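Side-chain contacts in TipC2 (Streptococcus intermedius B196, PDB 6DHX), which probably acts as an immunity protein (antitoxin) against an antibacterial toxin exported by a type VII secretion system: residues F22-Q27 and S176-K181; N40-V45 and L167-S172; I63-I68 and N163-K168. All coordinates share one frame; numbering follows the deposited sequence.

Contact 1: F22-Q27 and S176-K181; sequences FDEIYQ and SKYSPK
Glu24 reaches the Ser176 loop because its chain leaves the helix almost fully extended, CG lying opposite the backbone N (chi1 -170°) and CD opposite CA, while a last twist (chi3 79°) sets the carboxylate crosswise to its own stem. Ser176 answers with a hydroxyl that also lies opposite its backbone N (chi1 -180°), turned in to meet that carboxylate. Ser176 OG donates to Glu24 OE1 over 2.6 Å, and the next residue supplies Lys177 N, 2.9 Å from Glu24 OE2 in a nearly straight bond. Both oxygens receive these two donors on their syn lone pairs, so the two bonds hold the carboxylate like a fork and leave it little freedom to rotate about CG-CD. OE1 is gripped a second time by the indole NE1 of Trp170, a residue of helix 151-173; the buried carboxylate thus has three hydrogen-bond donors, which would favour its ionised form. The ring of Tyr178 approaches Glu24 OE2 obliquely through CD2, at 3.6 Å, and CB of Lys177 lies above one face of that ring, out toward the rim. The phenol oxygen of Tyr178 is bonded to the carbonyl of Pro18, tying the loop to the segment that precedes helix 21-32, whereas the Lys177 chain leads off toward solvent. Ser176 OG is itself an acceptor, taking the amide Tyr178 N at 2.8 Å. This return bond from the amide two residues on makes an ST turn, whose serine hydroxyl both closes the bend and offers its proton to the helix glutamate.

Contact 2: N40-V45 and L167-S172; sequences NKLTDV and LKDWCS
Leu42 lays both of its methyl groups against the stem of Asp169, and this is the close-packed part of the contact. Leu42 CD1 and Leu42 CD2 each come to 3.8 Å from Asp169 CB, both pressing on that carbon from the same side, and the two side chains cross at roughly a right angle. The leucine reaches this position with CG lying opposite its backbone N (chi1 -178°), which carries the branch from the loop toward helix 151-173; Ile173 of the same helix and Tyr65 of strand 59-65 help to enclose it. At one end of the leucine, CD1 also meets Ser172 OG, at 4.0 Å. That hydroxyl is already engaged: it turns back along the helix and donates to the carbonyl Asp169 O over 2.6 Å, somewhat tilted from the carbonyl plane, and the same oxygen accepts Ser172 N.

The Asp44 side is looser and water-mediated. Asp44, at the third position of the type I turn from Leu42 to Val45, makes no direct hydrogen bond to 167-172. Its OD2 stands 4.5 Å from Asp169 OD2, and a single water bridges the two, donating to Asp44 OD2 at 2.8 Å and to Asp169 OD2 at 2.7 Å. In the crystal both aspartates also touch a neighbouring molecule. The chief partner of Asp169 OD2 is the hydroxyl of Tyr65, so this oxygen is held by the tyrosine as well as the water. If both aspartates are ionised, like charges lie close, and the water donating to each, with the Tyr65 hydroxyl, would be expected to ease the repulsion; within this contact the direct packing is probably carried chiefly by Leu42.

Contact 3: I63-I68 and N163-K168; sequences ILYKDI and NQKVLK
Tyr65 OH, at the end of a side chain that spans from strand to helix, is held by two polar groups. A water donates to it at 3.0 Å and gives its second proton to the carbonyl Val166 O, also at 3.0 Å, so that the phenol is joined to the helix backbone through one bridging molecule; the other group is the carboxylate of Asp169, one turn further along the helix. The same oxygen, Tyr65 OH, also lies 3.5 Å from Val166 CA. Two side chains of different kind approach the ring obliquely from the same side of its plane. Val166 brings CG2 to 4.1 Å from Tyr65 CE1: with CG1 opposite the backbone N (chi1 174°), CG2 lies opposite the carbonyl carbon and is the branch that meets the tyrosine.

Helix 151-173 here packs on the antiparallel part of the sheet: Tyr65 comes from strand 59-65, while Lys165 and Val166 also touch Ile77 and Ile79, respectively, of the adjoining strand 74-82. At this point the helix contains a wider, pi-type turn spanning 163-167, in which Lys168 N reaches back five residues to Asn163 O in a weak bond of 3.2 Å.

Lys165 runs past the tyrosine in the opposite direction. Its chain, extended through the first three torsions, lays Lys165 CE 3.9 Å from both Tyr65 CD2 and Tyr65 CE2, and the bend at the last torsion (chi4 65°) turns only the ammonium group, which bonds to the backbone oxygen of Ala69.

How the contacts relate
Helix 151-173 and the loop that follows it supply the second half of every contact. Contacts 2 and 3 lie only about 7 Å apart between centres, share Leu167 and Lys168, and are bridged by the Tyr65-Asp169 pair and by Lys66 reaching Thr43 O. The centre of contact 1 lies about 12 Å from that of contact 2 and about 15 Å from that of contact 3; Trp170 and Leu167 carry it to the helix through Glu24 and Ile25. Along the chain, contacts 2 and 3 are nested inside the loop closed by contact 1. Together they bind helix 21-32, the loop before strand 45-51, and strand 59-65 of the sheet to helix 151-173 and the loop that follows it.

Contact 1: F22-Q27 and S176-K181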
loop_
_atom_site.group_PDB
_atom_site.type_symbol
_atom_site.label_atom_id
_atom_site.label_comp_id
_atom_site.label_asym_id
_atom_site.label_seq_id
_atom_site.Cartn_x
_atom_site.Cartn_y
_atom_site.Cartn_z
ATOM N N PHE A 22 9.197 6.538 -1.800
ATOM C CA PHE A 22 7.778 6.868 -1.695
ATOM C C PHE A 22 7.518 8.287 -2.194
ATOM O O PHE A 22 6.508 8.526 -2.857
ATOM C CB PHE A 22 7.290 6.698 -0.239
ATOM C CG PHE A 22 7.604 5.303 0.283
ATOM C CD1 PHE A 22 6.881 4.205 -0.208
ATOM C CD2 PHE A 22 8.679 5.091 1.107
ATOM C CE1 PHE A 22 7.220 2.895 0.162
ATOM C CE2 PHE A 22 9.039 3.765 1.493
ATOM C CZ PHE A 22 8.295 2.680 1.012
ATOM N N ASP A 23 8.405 9.235 -1.870
ATOM C CA ASP A 23 8.325 10.562 -2.502
ATOM C C ASP A 23 8.353 10.431 -4.021
ATOM O O ASP A 23 7.696 11.187 -4.740
ATOM C CB ASP A 23 9.514 11.455 -2.126
ATOM C CG ASP A 23 9.460 12.009 -0.716
ATOM O OD1 ASP A 23 8.387 12.134 -0.087
ATOM O OD2 ASP A 23 10.567 12.381 -0.224
ATOM N N GLU A 24 9.217 9.565 -4.534
ATOM C CA GLU A 24 9.353 9.451 -5.975
ATOM C C GLU A 24 8.039 8.981 -6.605
ATOM O O GLU A 24 7.545 9.566 -7.582
ATOM C CB GLU A 24 10.523 8.494 -6.239
ATOM C CG GLU A 24 11.009 8.398 -7.605
ATOM C CD GLU A 24 12.159 7.389 -7.660
ATOM O OE1 GLU A 24 11.834 6.183 -7.666
ATOM O OE2 GLU A 24 13.339 7.826 -7.666
ATOM N N ILE A 25 7.433 7.948 -6.027
ATOM C CA ILE A 25 6.129 7.474 -6.496
ATOM C C ILE A 25 5.064 8.565 -6.364
ATOM O O ILE A 25 4.279 8.791 -7.302
ATOM C CB ILE A 25 5.696 6.207 -5.735
ATOM C CG1 ILE A 25 6.668 5.039 -6.012
ATOM C CG2 ILE A 25 4.255 5.813 -6.150
ATOM C CD1 ILE A 25 6.530 3.832 -4.954
ATOM N N TYR A 26 5.014 9.228 -5.207
ATOM C CA TYR A 26 4.007 10.264 -4.980
ATOM C C TYR A 26 4.167 11.388 -6.009
ATOM O O TYR A 26 3.194 11.806 -6.661
ATOM C CB TYR A 26 4.147 10.808 -3.545
ATOM C CG TYR A 26 3.164 11.903 -3.208
ATOM C CD1 TYR A 26 3.414 13.230 -3.589
ATOM C CD2 TYR A 26 1.980 11.622 -2.482
ATOM C CE1 TYR A 26 2.491 14.229 -3.286
ATOM C CE2 TYR A 26 1.056 12.630 -2.184
ATOM C CZ TYR A 26 1.327 13.914 -2.581
ATOM O OH TYR A 26 0.479 14.939 -2.300
ATOM N N GLN A 27 5.400 11.890 -6.157
ATOM C CA GLN A 27 5.607 13.067 -7.011
ATOM C C GLN A 27 5.421 12.731 -8.475
ATOM O O GLN A 27 4.905 13.549 -9.243
ATOM C CB GLN A 27 7.009 13.645 -6.758
ATOM C CG GLN A 27 7.067 14.239 -5.328
ATOM C CD GLN A 27 8.420 14.806 -4.930
ATOM O OE1 GLN A 27 8.821 14.657 -3.771
ATOM N NE2 GLN A 27 9.135 15.473 -5.867
ATOM N N SER A 176 14.253 4.689 -11.115
ATOM C CA SER A 176 14.288 5.152 -9.730
ATOM C C SER A 176 15.706 5.503 -9.289
ATOM O O SER A 176 16.689 4.881 -9.709
ATOM C CB SER A 176 13.723 4.068 -8.795
ATOM O OG SER A 176 13.732 4.495 -7.426
ATOM N N LYS A 177 15.813 6.498 -8.418
ATOM C CA LYS A 177 17.070 6.771 -7.719
ATOM C C LYS A 177 17.184 5.959 -6.425
ATOM O O LYS A 177 18.218 6.039 -5.728
ATOM C CB LYS A 177 17.174 8.261 -7.432
ATOM C CG LYS A 177 17.184 9.074 -8.719
ATOM C CD LYS A 177 17.572 10.519 -8.482
ATOM C CE LYS A 177 18.045 11.170 -9.793
ATOM N NZ LYS A 177 18.230 12.640 -9.627
ATOM N N TYR A 178 16.181 5.144 -6.143
ATOM C CA TYR A 178 16.135 4.323 -4.933
ATOM C C TYR A 178 15.915 2.882 -5.389
ATOM O O TYR A 178 16.031 2.555 -6.575
ATOM C CB TYR A 178 15.035 4.867 -4.011
ATOM C CG TYR A 178 15.287 6.325 -3.675
ATOM C CD1 TYR A 178 16.277 6.678 -2.769
ATOM C CD2 TYR A 178 14.551 7.353 -4.288
ATOM C CE1 TYR A 178 16.557 8.001 -2.479
ATOM C CE2 TYR A 178 14.835 8.682 -3.989
ATOM C CZ TYR A 178 15.805 9.001 -3.082
ATOM O OH TYR A 178 16.100 10.324 -2.770
ATOM N N SER A 179 15.532 2.009 -4.466
ATOM C CA SER A 179 15.313 0.615 -4.818
ATOM C C SER A 179 14.537 -0.052 -3.693
ATOM O O SER A 179 14.416 0.502 -2.596
ATOM C CB SER A 179 16.646 -0.111 -5.057
ATOM O OG SER A 179 17.225 -0.510 -3.827
ATOM N N PRO A 180 14.026 -1.259 -3.921
ATOM C CA PRO A 180 13.331 -1.983 -2.836
ATOM C C PRO A 180 14.208 -2.319 -1.662
ATOM O O PRO A 180 13.677 -2.658 -0.599
ATOM C CB PRO A 180 12.848 -3.268 -3.521
ATOM C CG PRO A 180 12.668 -2.841 -5.005
ATOM C CD PRO A 180 13.898 -1.956 -5.211
ATOM N N LYS A 181 15.529 -2.326 -1.818
ATOM C CA LYS A 181 16.382 -2.593 -0.666
ATOM C C LYS A 181 17.042 -1.327 -0.127
ATOM O O LYS A 181 17.741 -1.391 0.882
ATOM C CB LYS A 181 17.427 -3.658 -0.995
ATOM C CG LYS A 181 18.427 -3.248 -2.036
ATOM C CD LYS A 181 19.690 -4.123 -1.928
ATOM C CE LYS A 181 20.363 -4.287 -3.282
ATOM N NZ LYS A 181 21.538 -5.197 -3.200
#

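Contact 2: N40-V45 and L167-S172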
loop_
_atom_site.group_PDB
_atom_site.type_symbol
_atom_site.label_atom_id
_atom_site.label_comp_id
_atom_site.label_asym_id
_atom_site.label_seq_id
_atom_site.Cartn_x
_atom_site.Cartn_y
_atom_site.Cartn_z
ATOM N N ASN A 40 -0.052 3.824 -16.148
ATOM C CA ASN A 40 -0.468 3.262 -17.429
ATOM C C ASN A 40 0.638 2.405 -18.023
ATOM O O ASN A 40 0.336 1.527 -18.829
ATOM C CB ASN A 40 -0.836 4.364 -18.454
ATOM C CG ASN A 40 -2.103 5.145 -18.038
ATOM O OD1 ASN A 40 -2.905 4.644 -17.280
ATOM N ND2 ASN A 40 -2.254 6.362 -18.533
ATOM N N LYS A 41 1.891 2.650 -17.633
ATOM C CA LYS A 41 3.047 1.912 -18.158
ATOM C C LYS A 41 3.184 0.526 -17.535
ATOM O O LYS A 41 3.936 -0.285 -18.070
ATOM C CB LYS A 41 4.346 2.703 -17.923
ATOM C CG LYS A 41 4.447 4.008 -18.777
ATOM C CD LYS A 41 5.769 4.750 -18.491
ATOM C CE LYS A 41 5.897 6.015 -19.356
ATOM N NZ LYS A 41 7.226 6.659 -19.222
ATOM N N LEU A 42 2.464 0.237 -16.437
ATOM C CA LEU A 42 2.643 -1.013 -15.673
ATOM C C LEU A 42 1.510 -1.949 -16.066
ATOM O O LEU A 42 0.357 -1.757 -15.654
ATOM C CB LEU A 42 2.639 -0.753 -14.162
ATOM C CG LEU A 42 2.861 -1.981 -13.262
ATOM C CD1 LEU A 42 4.249 -2.588 -13.558
ATOM C CD2 LEU A 42 2.773 -1.486 -11.782
ATOM N N THR A 43 1.843 -3.005 -16.803
ATOM C CA THR A 43 0.795 -3.831 -17.383
ATOM C C THR A 43 0.051 -4.648 -16.325
ATOM O O THR A 43 -1.109 -4.985 -16.538
ATOM C CB THR A 43 1.434 -4.731 -18.469
ATOM O OG1 THR A 43 1.795 -3.886 -19.552
ATOM C CG2 THR A 43 0.417 -5.742 -19.003
ATOM N N ASP A 44 0.677 -4.962 -15.177
ATOM C CA ASP A 44 0.005 -5.771 -14.160
ATOM C C ASP A 44 -1.065 -5.020 -13.380
ATOM O O ASP A 44 -1.686 -5.658 -12.527
ATOM C CB ASP A 44 1.008 -6.331 -13.130
ATOM C CG ASP A 44 1.812 -7.503 -13.684
ATOM O OD1 ASP A 44 1.396 -8.076 -14.718
ATOM O OD2 ASP A 44 2.832 -7.884 -13.073
ATOM N N VAL A 45 -1.276 -3.718 -13.595
ATOM C CA VAL A 45 -2.263 -3.036 -12.755
ATOM C C VAL A 45 -3.312 -2.357 -13.620
ATOM O O VAL A 45 -3.102 -2.092 -14.815
ATOM C CB VAL A 45 -1.581 -2.012 -11.808
ATOM C CG1 VAL A 45 -0.482 -2.713 -10.974
ATOM C CG2 VAL A 45 -0.994 -0.801 -12.637
ATOM N N LEU A 167 7.214 -2.344 -5.221
ATOM C CA LEU A 167 8.332 -1.424 -5.443
ATOM C C LEU A 167 9.217 -1.915 -6.586
ATOM O O LEU A 167 9.800 -1.104 -7.328
ATOM C CB LEU A 167 9.155 -1.223 -4.165
ATOM C CG LEU A 167 8.408 -0.509 -3.019
ATOM C CD1 LEU A 167 9.337 -0.331 -1.792
ATOM C CD2 LEU A 167 7.865 0.900 -3.477
ATOM N N LYS A 168 9.322 -3.220 -6.766
ATOM C CA LYS A 168 10.080 -3.732 -7.913
ATOM C C LYS A 168 9.376 -3.356 -9.223
ATOM O O LYS A 168 10.021 -2.985 -10.220
ATOM C CB LYS A 168 10.227 -5.247 -7.779
ATOM C CG LYS A 168 11.163 -5.862 -8.804
ATOM C CD LYS A 168 11.235 -7.367 -8.620
ATOM C CE LYS A 168 12.365 -7.992 -9.427
ATOM N NZ LYS A 168 12.446 -9.448 -9.159
ATOM N N ASP A 169 8.038 -3.393 -9.212
ATOM C CA ASP A 169 7.249 -2.932 -10.358
ATOM C C ASP A 169 7.485 -1.456 -10.635
ATOM O O ASP A 169 7.596 -1.053 -11.795
ATOM C CB ASP A 169 5.750 -3.159 -10.119
ATOM C CG ASP A 169 5.325 -4.593 -10.358
ATOM O OD1 ASP A 169 6.131 -5.376 -10.884
ATOM O OD2 ASP A 169 4.188 -4.943 -10.008
ATOM N N TRP A 170 7.478 -0.623 -9.580
ATOM C CA TRP A 170 7.782 0.798 -9.760
ATOM C C TRP A 170 9.104 0.981 -10.474
ATOM O O TRP A 170 9.215 1.769 -11.431
ATOM C CB TRP A 170 7.861 1.493 -8.385
ATOM C CG TRP A 170 8.271 2.936 -8.541
ATOM C CD1 TRP A 170 9.468 3.519 -8.169
ATOM C CD2 TRP A 170 7.484 3.973 -9.154
ATOM N NE1 TRP A 170 9.458 4.862 -8.520
ATOM C CE2 TRP A 170 8.261 5.166 -9.117
ATOM C CE3 TRP A 170 6.197 4.004 -9.715
ATOM C CZ2 TRP A 170 7.782 6.395 -9.607
ATOM C CZ3 TRP A 170 5.704 5.255 -10.220
ATOM C CH2 TRP A 170 6.499 6.414 -10.158
ATOM N N CYS A 171 10.136 0.242 -10.021
ATOM C CA CYS A 171 11.453 0.380 -10.651
ATOM C C CYS A 171 11.487 -0.179 -12.075
ATOM O O CYS A 171 12.402 0.172 -12.833
ATOM C CB CYS A 171 12.562 -0.284 -9.784
ATOM S SG CYS A 171 12.667 0.601 -8.133
ATOM N N SER A 172 10.472 -0.932 -12.494
ATOM C CA SER A 172 10.399 -1.386 -13.882
ATOM C C SER A 172 9.772 -0.359 -14.819
ATOM O O SER A 172 9.937 -0.488 -16.037
ATOM C CB SER A 172 9.579 -2.684 -13.980
ATOM O OG SER A 172 8.187 -2.430 -13.964
HETATM O O HOH W 1 3.690 -7.517 -10.451
#

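Contact 3: I63-I68 and N163-K168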
loop_
_atom_site.group_PDB
_atom_site.type_symbol
_atom_site.label_atom_id
_atom_site.label_comp_id
_atom_site.label_asym_id
_atom_site.label_seq_id
_atom_site.Cartn_x
_atom_site.Cartn_y
_atom_site.Cartn_z
ATOM N N ILE A 63 -4.572 2.545 -7.786
ATOM C CA ILE A 63 -3.952 1.496 -8.587
ATOM C C ILE A 63 -4.405 0.166 -8.003
ATOM O O ILE A 63 -4.349 -0.022 -6.778
ATOM C CB ILE A 63 -2.413 1.599 -8.538
ATOM C CG1 ILE A 63 -1.927 3.041 -8.857
ATOM C CG2 ILE A 63 -1.769 0.527 -9.414
ATOM C CD1 ILE A 63 -2.445 3.623 -10.230
ATOM N N LEU A 64 -4.851 -0.740 -8.854
ATOM C CA LEU A 64 -5.350 -2.037 -8.391
ATOM C C LEU A 64 -4.655 -3.127 -9.196
ATOM O O LEU A 64 -4.719 -3.116 -10.441
ATOM C CB LEU A 64 -6.891 -2.146 -8.618
ATOM C CG LEU A 64 -7.538 -3.429 -8.113
ATOM C CD1 LEU A 64 -7.437 -3.411 -6.541
ATOM C CD2 LEU A 64 -9.014 -3.565 -8.510
ATOM N N TYR A 65 -4.017 -4.077 -8.509
ATOM C CA TYR A 65 -3.391 -5.168 -9.253
ATOM C C TYR A 65 -4.450 -6.062 -9.880
ATOM O O TYR A 65 -5.443 -6.423 -9.242
ATOM C CB TYR A 65 -2.465 -6.003 -8.344
ATOM C CG TYR A 65 -1.096 -5.391 -8.318
ATOM C CD1 TYR A 65 -0.861 -4.209 -7.607
ATOM C CD2 TYR A 65 -0.051 -5.942 -9.055
ATOM C CE1 TYR A 65 0.407 -3.571 -7.616
ATOM C CE2 TYR A 65 1.212 -5.328 -9.093
ATOM C CZ TYR A 65 1.428 -4.151 -8.370
ATOM O OH TYR A 65 2.658 -3.549 -8.381
ATOM N N LYS A 66 -4.217 -6.421 -11.149
ATOM C CA LYS A 66 -5.102 -7.314 -11.887
ATOM C C LYS A 66 -5.037 -8.727 -11.320
ATOM O O LYS A 66 -4.020 -9.164 -10.787
ATOM C CB LYS A 66 -4.709 -7.356 -13.381
ATOM C CG LYS A 66 -4.811 -6.008 -14.126
ATOM C CD LYS A 66 -4.187 -6.074 -15.538
ATOM C CE LYS A 66 -4.339 -4.744 -16.311
ATOM N NZ LYS A 66 -3.633 -4.802 -17.682
ATOM N N ASP A 67 -6.140 -9.456 -11.468
ATOM C CA ASP A 67 -6.197 -10.829 -10.971
ATOM C C ASP A 67 -5.071 -11.697 -11.539
ATOM O O ASP A 67 -4.479 -12.497 -10.802
ATOM C CB ASP A 67 -7.561 -11.428 -11.284
ATOM C CG ASP A 67 -8.683 -10.686 -10.605
ATOM O OD1 ASP A 67 -8.441 -10.082 -9.527
ATOM O OD2 ASP A 67 -9.810 -10.707 -11.148
ATOM N N ILE A 68 -4.737 -11.532 -12.834
ATOM C CA ILE A 68 -3.604 -12.252 -13.442
ATOM C C ILE A 68 -2.313 -12.030 -12.662
ATOM O O ILE A 68 -1.410 -12.883 -12.667
ATOM C CB ILE A 68 -3.419 -11.848 -14.930
ATOM C CG1 ILE A 68 -2.078 -12.331 -15.489
ATOM C CG2 ILE A 68 -3.432 -10.361 -15.134
ATOM C CD1 ILE A 68 -2.057 -13.755 -15.957
ATOM N N ASN A 163 8.036 -5.058 -1.210
ATOM C CA ASN A 163 9.366 -4.860 -1.790
ATOM C C ASN A 163 9.530 -5.582 -3.123
ATOM O O ASN A 163 9.956 -4.979 -4.116
ATOM C CB ASN A 163 10.432 -5.303 -0.784
ATOM C CG ASN A 163 10.578 -4.287 0.345
ATOM O OD1 ASN A 163 10.193 -3.124 0.186
ATOM N ND2 ASN A 163 11.146 -4.702 1.460
ATOM N N GLN A 164 9.203 -6.869 -3.164
ATOM C CA GLN A 164 9.496 -7.707 -4.321
ATOM C C GLN A 164 8.428 -7.614 -5.398
ATOM O O GLN A 164 8.604 -8.163 -6.505
ATOM C CB GLN A 164 9.677 -9.182 -3.873
ATOM C CG GLN A 164 10.942 -9.402 -3.008
ATOM C CD GLN A 164 12.113 -8.582 -3.549
ATOM O OE1 GLN A 164 12.415 -8.624 -4.753
ATOM N NE2 GLN A 164 12.746 -7.797 -2.676
ATOM N N LYS A 165 7.340 -6.904 -5.141
ATOM C CA LYS A 165 6.328 -6.783 -6.172
ATOM C C LYS A 165 6.030 -5.312 -6.449
ATOM O O LYS A 165 6.379 -4.811 -7.538
ATOM C CB LYS A 165 5.061 -7.560 -5.784
ATOM C CG LYS A 165 4.025 -7.683 -6.905
ATOM C CD LYS A 165 2.975 -8.726 -6.488
ATOM C CE LYS A 165 1.907 -8.891 -7.537
ATOM N NZ LYS A 165 2.450 -9.460 -8.827
ATOM N N VAL A 166 5.430 -4.596 -5.497
ATOM C CA VAL A 166 5.003 -3.212 -5.774
ATOM C C VAL A 166 6.200 -2.324 -6.083
ATOM O O VAL A 166 6.202 -1.579 -7.077
ATOM C CB VAL A 166 4.205 -2.627 -4.595
ATOM C CG1 VAL A 166 3.904 -1.123 -4.867
ATOM C CG2 VAL A 166 2.908 -3.442 -4.346
ATOM N N LEU A 167 7.214 -2.344 -5.221
ATOM C CA LEU A 167 8.332 -1.424 -5.443
ATOM C C LEU A 167 9.217 -1.915 -6.586
ATOM O O LEU A 167 9.800 -1.104 -7.328
ATOM C CB LEU A 167 9.155 -1.223 -4.165
ATOM C CG LEU A 167 8.408 -0.509 -3.019
ATOM C CD1 LEU A 167 9.337 -0.331 -1.792
ATOM C CD2 LEU A 167 7.865 0.900 -3.477
ATOM N N LYS A 168 9.322 -3.220 -6.766
ATOM C CA LYS A 168 10.080 -3.732 -7.913
ATOM C C LYS A 168 9.376 -3.356 -9.223
ATOM O O LYS A 168 10.021 -2.985 -10.220
ATOM C CB LYS A 168 10.227 -5.247 -7.779
ATOM C CG LYS A 168 11.163 -5.862 -8.804
ATOM C CD LYS A 168 11.235 -7.367 -8.620
ATOM C CE LYS A 168 12.365 -7.992 -9.427
ATOM N NZ LYS A 168 12.446 -9.448 -9.159
HETATM O O HOH W 2 3.602 -0.753 -8.418
#